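Local coordinates for synaptotagmin-4 (Rattus norvegicus, PDB 1W15), which helps control the mobility of neuronal dense-core vesicles by interacting with the kinesin KIF1A, an interaction that phosphorylation weakens so that vesicles are captured at synapses, at residues Leu50-Val55 against Thr71-Thr77. Residue numbers count along the deposited sequence, not the author numbering.
With CA (calcium ion), chain B.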
ATOM      1  N   LEU A  50      12.347   5.237 -24.884  1.00 51.63           N
ATOM      2  CA  LEU A  50      11.951   5.041 -23.480  1.00 52.73           C
ATOM      3  C   LEU A  50      12.206   3.613 -22.977  1.00 51.38           C
ATOM      4  O   LEU A  50      12.171   2.634 -23.729  1.00 52.46           O
ATOM      5  CB  LEU A  50      10.492   5.462 -23.247  1.00 53.14           C
ATOM      6  CG  LEU A  50      10.203   6.965 -23.139  1.00 55.17           C
ATOM      7  CD1 LEU A  50       8.724   7.274 -23.366  1.00 56.70           C
ATOM      8  CD2 LEU A  50      10.639   7.471 -21.773  1.00 57.00           C
ATOM      9  N   SER A  51      12.493   3.509 -21.697  1.00 50.22           N
ATOM     10  CA  SER A  51      12.858   2.234 -21.138  1.00 48.43           C
ATOM     11  C   SER A  51      11.581   1.495 -20.726  1.00 46.31           C
ATOM     12  O   SER A  51      10.488   2.088 -20.696  1.00 45.66           O
ATOM     13  CB  SER A  51      13.845   2.433 -19.990  1.00 47.74           C
ATOM     14  OG  SER A  51      13.190   2.991 -18.841  1.00 53.28           O
ATOM     15  N   ASP A  52      11.735   0.202 -20.446  1.00 43.51           N
ATOM     16  CA  ASP A  52      10.664  -0.674 -19.952  1.00 40.96           C
ATOM     17  C   ASP A  52      11.110  -1.153 -18.593  1.00 38.85           C
ATOM     18  O   ASP A  52      11.647  -2.264 -18.506  1.00 37.31           O
ATOM     19  CB  ASP A  52      10.519  -1.868 -20.896  1.00 39.85           C
ATOM     20  CG  ASP A  52      10.234  -1.429 -22.308  1.00 43.48           C
ATOM     21  OD1 ASP A  52       9.254  -0.701 -22.512  1.00 43.84           O
ATOM     22  OD2 ASP A  52      10.946  -1.732 -23.275  1.00 45.73           O
ATOM     23  N   PRO A  53      10.973  -0.308 -17.553  1.00 36.80           N
ATOM     24  CA  PRO A  53      11.585  -0.620 -16.258  1.00 36.70           C
ATOM     25  C   PRO A  53      10.938  -1.720 -15.422  1.00 35.01           C
ATOM     26  O   PRO A  53       9.724  -1.863 -15.426  1.00 35.59           O
ATOM     27  CB  PRO A  53      11.538   0.715 -15.494  1.00 36.12           C
ATOM     28  CG  PRO A  53      10.367   1.488 -16.153  1.00 37.46           C
ATOM     29  CD  PRO A  53      10.329   1.022 -17.567  1.00 36.29           C
ATOM     30  N   TYR A  54      11.773  -2.475 -14.727  1.00 33.04           N
ATOM     31  CA  TYR A  54      11.333  -3.297 -13.589  1.00 34.21           C
ATOM     32  C   TYR A  54      12.395  -3.143 -12.514  1.00 34.51           C
ATOM     33  O   TYR A  54      13.471  -2.582 -12.767  1.00 36.16           O
ATOM     34  CB  TYR A  54      11.161  -4.768 -13.968  1.00 34.16           C
ATOM     35  CG  TYR A  54      12.408  -5.499 -14.420  1.00 35.78           C
ATOM     36  CD1 TYR A  54      12.933  -5.312 -15.710  1.00 34.25           C
ATOM     37  CD2 TYR A  54      13.050  -6.388 -13.563  1.00 37.39           C
ATOM     38  CE1 TYR A  54      14.074  -6.007 -16.132  1.00 36.88           C
ATOM     39  CE2 TYR A  54      14.219  -7.084 -13.956  1.00 37.82           C
ATOM     40  CZ  TYR A  54      14.715  -6.873 -15.213  1.00 38.03           C
ATOM     41  OH  TYR A  54      15.833  -7.560 -15.574  1.00 36.52           O
ATOM     42  N   VAL A  55      12.112  -3.637 -11.317  1.00 34.69           N
ATOM     43  CA  VAL A  55      13.056  -3.480 -10.246  1.00 34.81           C
ATOM     44  C   VAL A  55      13.354  -4.836  -9.630  1.00 36.13           C
ATOM     45  O   VAL A  55      12.436  -5.617  -9.293  1.00 36.54           O
ATOM     46  CB  VAL A  55      12.478  -2.533  -9.140  1.00 35.85           C
ATOM     47  CG1 VAL A  55      13.480  -2.412  -7.968  1.00 33.86           C
ATOM     48  CG2 VAL A  55      12.158  -1.183  -9.770  1.00 34.19           C
ATOM     49  N   THR A  71      10.016  -7.102  -9.529  1.00 37.62           N
ATOM     50  CA  THR A  71       8.699  -6.617  -9.889  1.00 37.57           C
ATOM     51  C   THR A  71       8.383  -6.995 -11.294  1.00 39.76           C
ATOM     52  O   THR A  71       9.252  -7.451 -12.034  1.00 38.39           O
ATOM     53  CB  THR A  71       8.590  -5.058  -9.791  1.00 37.82           C
ATOM     54  OG1 THR A  71       9.338  -4.465 -10.876  1.00 36.77           O
ATOM     55  CG2 THR A  71       9.196  -4.491  -8.473  1.00 35.05           C
ATOM     56  N   HIS A  72       7.132  -6.742 -11.664  1.00 41.56           N
ATOM     57  CA  HIS A  72       6.683  -6.791 -13.058  1.00 43.44           C
ATOM     58  C   HIS A  72       7.284  -5.634 -13.800  1.00 43.85           C
ATOM     59  O   HIS A  72       7.797  -4.671 -13.199  1.00 42.54           O
ATOM     60  CB  HIS A  72       5.164  -6.683 -13.126  1.00 44.70           C
ATOM     61  CG  HIS A  72       4.466  -7.861 -12.532  1.00 51.19           C
ATOM     62  ND1 HIS A  72       4.070  -8.950 -13.289  1.00 54.54           N
ATOM     63  CD2 HIS A  72       4.153  -8.160 -11.245  1.00 53.27           C
ATOM     64  CE1 HIS A  72       3.492  -9.842 -12.500  1.00 57.48           C
ATOM     65  NE2 HIS A  72       3.532  -9.388 -11.255  1.00 58.56           N
ATOM     66  N   VAL A  73       7.258  -5.734 -15.116  1.00 43.72           N
ATOM     67  CA  VAL A  73       7.832  -4.617 -15.858  1.00 46.48           C
ATOM     68  C   VAL A  73       6.741  -3.662 -16.348  1.00 48.87           C
ATOM     69  O   VAL A  73       5.675  -4.066 -16.783  1.00 48.79           O
ATOM     70  CB  VAL A  73       8.673  -5.114 -17.040  1.00 46.55           C
ATOM     71  CG1 VAL A  73       8.539  -6.622 -17.197  1.00 43.90           C
ATOM     72  CG2 VAL A  73       8.261  -4.427 -18.329  1.00 43.41           C
ATOM     73  N   LYS A  74       7.073  -2.370 -16.273  1.00 51.07           N
ATOM     74  CA  LYS A  74       6.220  -1.329 -16.848  1.00 54.92           C
ATOM     75  C   LYS A  74       6.788  -0.938 -18.224  1.00 57.28           C
ATOM     76  O   LYS A  74       7.990  -0.738 -18.360  1.00 57.84           O
ATOM     77  CB  LYS A  74       6.130  -0.175 -15.862  1.00 55.21           C
ATOM     78  CG  LYS A  74       5.508  -0.623 -14.520  1.00 55.24           C
ATOM     79  CD  LYS A  74       4.111  -1.230 -14.790  1.00 60.83           C
ATOM     80  CE  LYS A  74       3.278  -1.548 -13.526  1.00 61.18           C
ATOM     81  NZ  LYS A  74       3.546  -2.919 -12.994  1.00 61.11           N
ATOM     82  N   LYS A  75       5.955  -0.895 -19.262  1.00 59.94           N
ATOM     83  CA  LYS A  75       6.463  -0.694 -20.645  1.00 62.00           C
ATOM     84  C   LYS A  75       6.644   0.785 -21.070  1.00 62.74           C
ATOM     85  O   LYS A  75       5.762   1.628 -20.824  1.00 62.80           O
ATOM     86  CB  LYS A  75       5.568  -1.417 -21.660  1.00 62.55           C
ATOM     87  CG  LYS A  75       5.716  -2.943 -21.648  1.00 65.62           C
ATOM     88  CD  LYS A  75       4.611  -3.575 -22.541  1.00 70.19           C
ATOM     89  CE  LYS A  75       5.095  -4.833 -23.276  1.00 70.59           C
ATOM     90  NZ  LYS A  75       4.045  -5.342 -24.218  1.00 72.57           N
ATOM     91  N   CYS A  76       7.796   1.072 -21.690  1.00 63.13           N
ATOM     92  CA  CYS A  76       8.073   2.335 -22.399  1.00 63.76           C
ATOM     93  C   CYS A  76       7.675   3.629 -21.645  1.00 63.27           C
ATOM     94  O   CYS A  76       6.736   4.355 -22.057  1.00 63.10           O
ATOM     95  CB  CYS A  76       7.431   2.289 -23.790  1.00 63.91           C
ATOM     96  SG  CYS A  76       7.898   3.656 -24.880  1.00 68.71           S
ATOM     97  N   THR A  77       8.404   3.921 -20.566  1.00 62.19           N
ATOM     98  CA  THR A  77       8.073   5.041 -19.678  1.00 61.48           C
ATOM     99  C   THR A  77       9.233   5.475 -18.713  1.00 60.99           C
ATOM    100  O   THR A  77       9.898   4.618 -18.099  1.00 60.77           O
ATOM    101  CB  THR A  77       6.709   4.730 -18.907  1.00 61.73           C
ATOM    102  OG1 THR A  77       6.409   5.768 -17.956  1.00 61.09           O
ATOM    103  CG2 THR A  77       6.788   3.404 -18.084  1.00 59.77           C
TER
HETATM  104 CA    CA B1001      13.433  -1.840 -23.380  1.00 70.74          CA
HETATM  105  O   HOH W   1      13.484  -1.158 -26.042  1.00 73.34           O
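Leu50 opens the contact at the end of the C2B domain that holds a calcium ion in this crystal, its apolar CB packing 3.6 Å from Cys76 SG on the surface. Ser51 serves through its backbone, its O accepting a hydrogen bond from Thr77 N (2.8 Å), while its small side chain points away from the loop. Asp52 suits its place because a carboxylate has two acceptors. OD1 takes a very short hydrogen bond from Cys76 N (2.4 Å), while OD2 binds calcium at 2.5 Å, a site completed by Asp106, Ser107, Glu108 and water. Pro53 N, 3.1 Å from Lys74 O, has no hydrogen to give, yet Pro53 O receives Lys74 N at 2.8 Å. Tyr54 rests its CB 4.0 Å from Val73 CB, and its long ring lets the hydroxyl hydrogen-bond Asn113. Val55 closes the pairing: its N donates to Thr71 OG1 (2.9 Å), its O accepts from Thr71 N (2.8 Å), and its apolar side chain suits burial against Phe82. Thr71 OG1 in turn donates to His72 O. Three backbone hydrogen bonds and two using side chains therefore join the beginning of strand 53-61 to the loop after strand 64-70, and the Asp52 carboxylate links that loop to the calcium through its two oxygens.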